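DUF1955 domain-containing protein (Sulfolobus tokodaii, PDB 1WY6) is of unknown function but folds as an all-helical repeat protein of a hyperthermophilic archaeon, an architecture that in other proteins often serves as a binding scaffold. Local coordinates at residues Y57-Q60 and V61-K64; D99-I103 and Q104-D108. All coordinates share one frame; numbering follows the deposited sequence.

Both contacts are local, each made within a continuous run of chain, and they follow one another without nesting or crossing. From the N terminus the chain first builds helices 7-19, 23-36, 39-42 and 44-52; contact 1 (57-60 with 61-64) then forms inside helix 55-65, about two turns of helix packed against helices 23-36, 44-52 and 78-86. Contact 2 (99-103 with 104-108) closes the short turn by which helix 92-103 ends and helix 107-117 starts, and its Val102 also reaches helix 125-137. The two centres are about 22 Å apart, on opposite sides of the chain's centre, and the nearest atoms stay about 10 Å from each other.

Contact 1. Residues Y57-Q60 and V61-K64; sequences YMFQ and VLDK
Val61 fits against the turn that precedes it: its CG2 lies 3.5 Å from Tyr57 O, the same carbonyl that accepts the bond from Val61 N, nearly straight at 163°. Regular i to i+4 pairing continues with Leu62 N, 3.0 Å from Met58 O and in the carbonyl plane, and with Asp63 N on Phe59 O. The last such bond, Lys64 N to Gln60 O, is weak. With CG set beside its own backbone N (chi1 -73°), Leu62 lies alongside Met58, the two pointing the same way, and its CD1 is 4.1 Å from Met58 CG. That methyl also approaches the Phe59 ring obliquely, 4.2 Å from CD2. Gln60 suits the exposed side: its chain extends beyond CG (chi2 170°) and touches Ile23 of helix 23-36, while its polar amide can meet solvent. Flexible Met58 and branched Val61 and Leu62 fill the buried side, where Ile53 meets Met58 and Val61, and Leu50 meets Met58 and Leu62. Exposed Asp63 has its OD2 hydrogen-bonded to His93. The chemistry is that of an amphipathic helix: the amides of Val61, Leu62 and Asp63 are paired within the helix, leaving Met58, Val61 and Leu62 to pack by apolar contact against neighbouring helices.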
loop_
_atom_site.group_PDB
_atom_site.type_symbol
_atom_site.label_atom_id
_atom_site.label_comp_id
_atom_site.label_asym_id
_atom_site.label_seq_id
_atom_site.Cartn_x
_atom_site.Cartn_y
_atom_site.Cartn_z
ATOM N N TYR A 57 -3.319 12.014 -0.716
ATOM C CA TYR A 57 -2.112 12.429 0.009
ATOM C C TYR A 57 -1.182 11.318 0.492
ATOM O O TYR A 57 0.017 11.546 0.679
ATOM C CB TYR A 57 -2.500 13.255 1.247
ATOM C CG TYR A 57 -3.533 14.336 1.020
ATOM C CD1 TYR A 57 -3.416 15.232 -0.042
ATOM C CD2 TYR A 57 -4.618 14.479 1.890
ATOM C CE1 TYR A 57 -4.358 16.250 -0.239
ATOM C CE2 TYR A 57 -5.561 15.492 1.709
ATOM C CZ TYR A 57 -5.426 16.373 0.637
ATOM O OH TYR A 57 -6.366 17.356 0.432
ATOM N N MET A 58 -1.738 10.135 0.720
ATOM C CA MET A 58 -0.968 9.008 1.234
ATOM C C MET A 58 0.460 8.889 0.707
ATOM O O MET A 58 1.408 8.850 1.485
ATOM C CB MET A 58 -1.705 7.690 0.987
ATOM C CG MET A 58 -0.951 6.475 1.518
ATOM S SD MET A 58 -1.858 4.925 1.386
ATOM C CE MET A 58 -2.892 5.023 2.829
ATOM N N PHE A 59 0.622 8.853 -0.608
ATOM C CA PHE A 59 1.951 8.703 -1.180
ATOM C C PHE A 59 2.880 9.897 -0.977
ATOM O O PHE A 59 4.085 9.717 -0.840
ATOM C CB PHE A 59 1.817 8.323 -2.655
ATOM C CG PHE A 59 1.047 7.042 -2.865
ATOM C CD1 PHE A 59 -0.024 6.988 -3.751
ATOM C CD2 PHE A 59 1.363 5.902 -2.129
ATOM C CE1 PHE A 59 -0.775 5.814 -3.896
ATOM C CE2 PHE A 59 0.624 4.730 -2.264
ATOM C CZ PHE A 59 -0.450 4.683 -3.148
ATOM N N GLN A 60 2.332 11.110 -0.950
ATOM C CA GLN A 60 3.147 12.308 -0.714
ATOM C C GLN A 60 3.727 12.212 0.697
ATOM O O GLN A 60 4.879 12.572 0.949
ATOM C CB GLN A 60 2.292 13.573 -0.795
ATOM C CG GLN A 60 1.688 13.872 -2.160
ATOM C CD GLN A 60 0.661 14.998 -2.091
ATOM O OE1 GLN A 60 0.895 16.037 -1.464
ATOM N NE2 GLN A 60 -0.479 14.795 -2.743
ATOM N N VAL A 61 2.899 11.738 1.624
ATOM C CA VAL A 61 3.322 11.578 3.007
ATOM C C VAL A 61 4.407 10.517 3.100
ATOM O O VAL A 61 5.456 10.756 3.694
ATOM C CB VAL A 61 2.157 11.152 3.912
ATOM C CG1 VAL A 61 2.682 10.853 5.309
ATOM C CG2 VAL A 61 1.101 12.256 3.960
ATOM N N LEU A 62 4.155 9.350 2.509
ATOM C CA LEU A 62 5.117 8.252 2.536
ATOM C C LEU A 62 6.465 8.625 1.919
ATOM O O LEU A 62 7.512 8.212 2.418
ATOM C CB LEU A 62 4.547 7.020 1.825
ATOM C CG LEU A 62 3.446 6.269 2.572
ATOM C CD1 LEU A 62 2.953 5.108 1.724
ATOM C CD2 LEU A 62 3.992 5.767 3.907
ATOM N N ASP A 63 6.434 9.394 0.833
ATOM C CA ASP A 63 7.656 9.838 0.162
ATOM C C ASP A 63 8.512 10.684 1.110
ATOM O O ASP A 63 9.735 10.677 1.045
ATOM C CB ASP A 63 7.308 10.693 -1.058
ATOM C CG ASP A 63 6.886 9.869 -2.262
ATOM O OD1 ASP A 63 6.312 10.468 -3.191
ATOM O OD2 ASP A 63 7.130 8.645 -2.296
ATOM N N LYS A 64 7.862 11.420 1.998
ATOM C CA LYS A 64 8.604 12.283 2.907
ATOM C C LYS A 64 9.019 11.635 4.213
ATOM O O LYS A 64 10.152 11.808 4.658
ATOM C CB LYS A 64 7.794 13.540 3.208
ATOM C CG LYS A 64 7.821 14.578 2.097
ATOM C CD LYS A 64 6.861 15.713 2.396
ATOM C CE LYS A 64 7.178 16.944 1.564
ATOM N NZ LYS A 64 7.410 16.604 0.138
#

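Contact 2. Residues D99-I103 and Q104-D108; sequences DILVI and QGKRD
Gln104 lays its extended side chain across Ile100, at the end of helix 92-103, its aliphatic CG 3.2 Å from Ile100 O and its side-chain amide beside the CG2 methyl of Ile100. The orientation of that amide is uncertain, but its carbon CD, 3.6 Å from Ile100 CG2, places the group whichever way it is turned. Gln104 N meanwhile donates to Ile100 O at 2.8 Å, a bond bent to 133°, and weakly to Leu101 O. Leu101 is buried, and its CD2 comes within 3.9 Å of Lys106 CD, the two side chains crossing at about a right angle. Lysine suits this place because its methylenes can lie across the leucine methyl while the bend at chi4 (-66°) turns the ammonium group off the line of that chain.

The backbone makes a Schellman motif. Gly105, with a positive phi of 70°, is the first residue to leave the helical conformation, and glycine takes such a phi with little strain because it lacks a CB. Two bonds run back into the last turn: Lys106 N reaches Leu101 O at 3.0 Å, nearly straight, and Gly105 N meets Val102 O from above the carbonyl plane. Carbonyls at the C-terminal end, which the helix itself would leave without amide partners, are thus paired by the turn.

Lys106 is also the centre of an inverse gamma turn and occupies the N-cap position of helix 107-117; helix 92-103 gives way to helix 107-117 after three residues. Farther out, Leu77 touches both Ile100 and Leu101, while Leu110 of the new helix packs on Leu101 and Val102. Just past the turn, Arg107 forms a salt bridge with Glu111, one helical turn along.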
loop_
_atom_site.group_PDB
_atom_site.type_symbol
_atom_site.label_atom_id
_atom_site.label_comp_id
_atom_site.label_asym_id
_atom_site.label_seq_id
_atom_site.Cartn_x
_atom_site.Cartn_y
_atom_site.Cartn_z
ATOM N N ASP A 99 4.533 -6.926 -0.882
ATOM C CA ASP A 99 5.537 -7.873 -0.419
ATOM C C ASP A 99 5.363 -8.154 1.062
ATOM O O ASP A 99 5.461 -9.303 1.490
ATOM C CB ASP A 99 6.960 -7.356 -0.695
ATOM C CG ASP A 99 7.255 -7.212 -2.188
ATOM O OD1 ASP A 99 6.569 -7.864 -3.004
ATOM O OD2 ASP A 99 8.180 -6.454 -2.552
ATOM N N ILE A 100 5.101 -7.108 1.844
ATOM C CA ILE A 100 4.895 -7.284 3.280
ATOM C C ILE A 100 3.616 -8.076 3.556
ATOM O O ILE A 100 3.584 -8.911 4.461
ATOM C CB ILE A 100 4.842 -5.922 4.005
ATOM C CG1 ILE A 100 6.237 -5.284 3.986
ATOM C CG2 ILE A 100 4.373 -6.104 5.429
ATOM C CD1 ILE A 100 6.248 -3.818 4.354
ATOM N N LEU A 101 2.562 -7.825 2.782
ATOM C CA LEU A 101 1.319 -8.568 2.973
ATOM C C LEU A 101 1.560 -10.057 2.727
ATOM O O LEU A 101 1.069 -10.897 3.470
ATOM C CB LEU A 101 0.222 -8.059 2.034
ATOM C CG LEU A 101 -0.345 -6.668 2.337
ATOM C CD1 LEU A 101 -1.401 -6.310 1.318
ATOM C CD2 LEU A 101 -0.925 -6.640 3.743
ATOM N N VAL A 102 2.329 -10.381 1.689
ATOM C CA VAL A 102 2.635 -11.778 1.384
ATOM C C VAL A 102 3.410 -12.409 2.538
ATOM O O VAL A 102 3.102 -13.517 2.986
ATOM C CB VAL A 102 3.504 -11.908 0.107
ATOM C CG1 VAL A 102 3.797 -13.379 -0.166
ATOM C CG2 VAL A 102 2.790 -11.288 -1.093
ATOM N N ILE A 103 4.416 -11.682 3.015
ATOM C CA ILE A 103 5.288 -12.129 4.093
ATOM C C ILE A 103 4.558 -12.263 5.425
ATOM O O ILE A 103 4.977 -13.022 6.303
ATOM C CB ILE A 103 6.471 -11.148 4.246
ATOM C CG1 ILE A 103 7.308 -11.165 2.971
ATOM C CG2 ILE A 103 7.325 -11.518 5.434
ATOM C CD1 ILE A 103 8.472 -10.160 2.992
ATOM N N GLN A 104 3.475 -11.510 5.577
ATOM C CA GLN A 104 2.676 -11.566 6.790
ATOM C C GLN A 104 1.674 -12.704 6.637
ATOM O O GLN A 104 0.992 -13.083 7.585
ATOM C CB GLN A 104 1.939 -10.245 7.003
ATOM C CG GLN A 104 2.814 -9.118 7.529
ATOM C CD GLN A 104 2.084 -7.787 7.573
ATOM O OE1 GLN A 104 2.567 -6.819 8.159
ATOM N NE2 GLN A 104 0.918 -7.729 6.939
ATOM N N GLY A 105 1.604 -13.247 5.425
ATOM C CA GLY A 105 0.686 -14.333 5.144
ATOM C C GLY A 105 -0.757 -13.868 5.145
ATOM O O GLY A 105 -1.665 -14.654 5.436
ATOM N N LYS A 106 -0.975 -12.595 4.818
ATOM C CA LYS A 106 -2.326 -12.044 4.786
ATOM C C LYS A 106 -2.991 -12.289 3.440
ATOM O O LYS A 106 -3.289 -11.360 2.683
ATOM C CB LYS A 106 -2.299 -10.548 5.111
ATOM C CG LYS A 106 -1.972 -10.263 6.568
ATOM C CD LYS A 106 -1.977 -8.778 6.879
ATOM C CE LYS A 106 -1.598 -8.535 8.341
ATOM N NZ LYS A 106 -2.606 -9.061 9.292
ATOM N N ARG A 107 -3.211 -13.567 3.165
ATOM C CA ARG A 107 -3.832 -14.039 1.937
ATOM C C ARG A 107 -5.223 -13.449 1.796
ATOM O O ARG A 107 -5.673 -13.142 0.692
ATOM C CB ARG A 107 -3.913 -15.566 1.975
ATOM C CG ARG A 107 -4.712 -16.211 0.848
ATOM C CD ARG A 107 -4.692 -17.728 1.013
ATOM N NE ARG A 107 -5.455 -18.444 -0.007
ATOM C CZ ARG A 107 -5.200 -18.389 -1.309
ATOM N NH1 ARG A 107 -4.198 -17.643 -1.755
ATOM N NH2 ARG A 107 -5.931 -19.097 -2.160
ATOM N N ASP A 108 -5.895 -13.294 2.931
ATOM C CA ASP A 108 -7.241 -12.740 2.972
ATOM C C ASP A 108 -7.289 -11.334 2.382
ATOM O O ASP A 108 -8.152 -11.038 1.567
ATOM C CB ASP A 108 -7.759 -12.731 4.421
ATOM C CG ASP A 108 -6.908 -11.875 5.354
ATOM O OD1 ASP A 108 -5.675 -11.812 5.163
ATOM O OD2 ASP A 108 -7.472 -11.279 6.296
#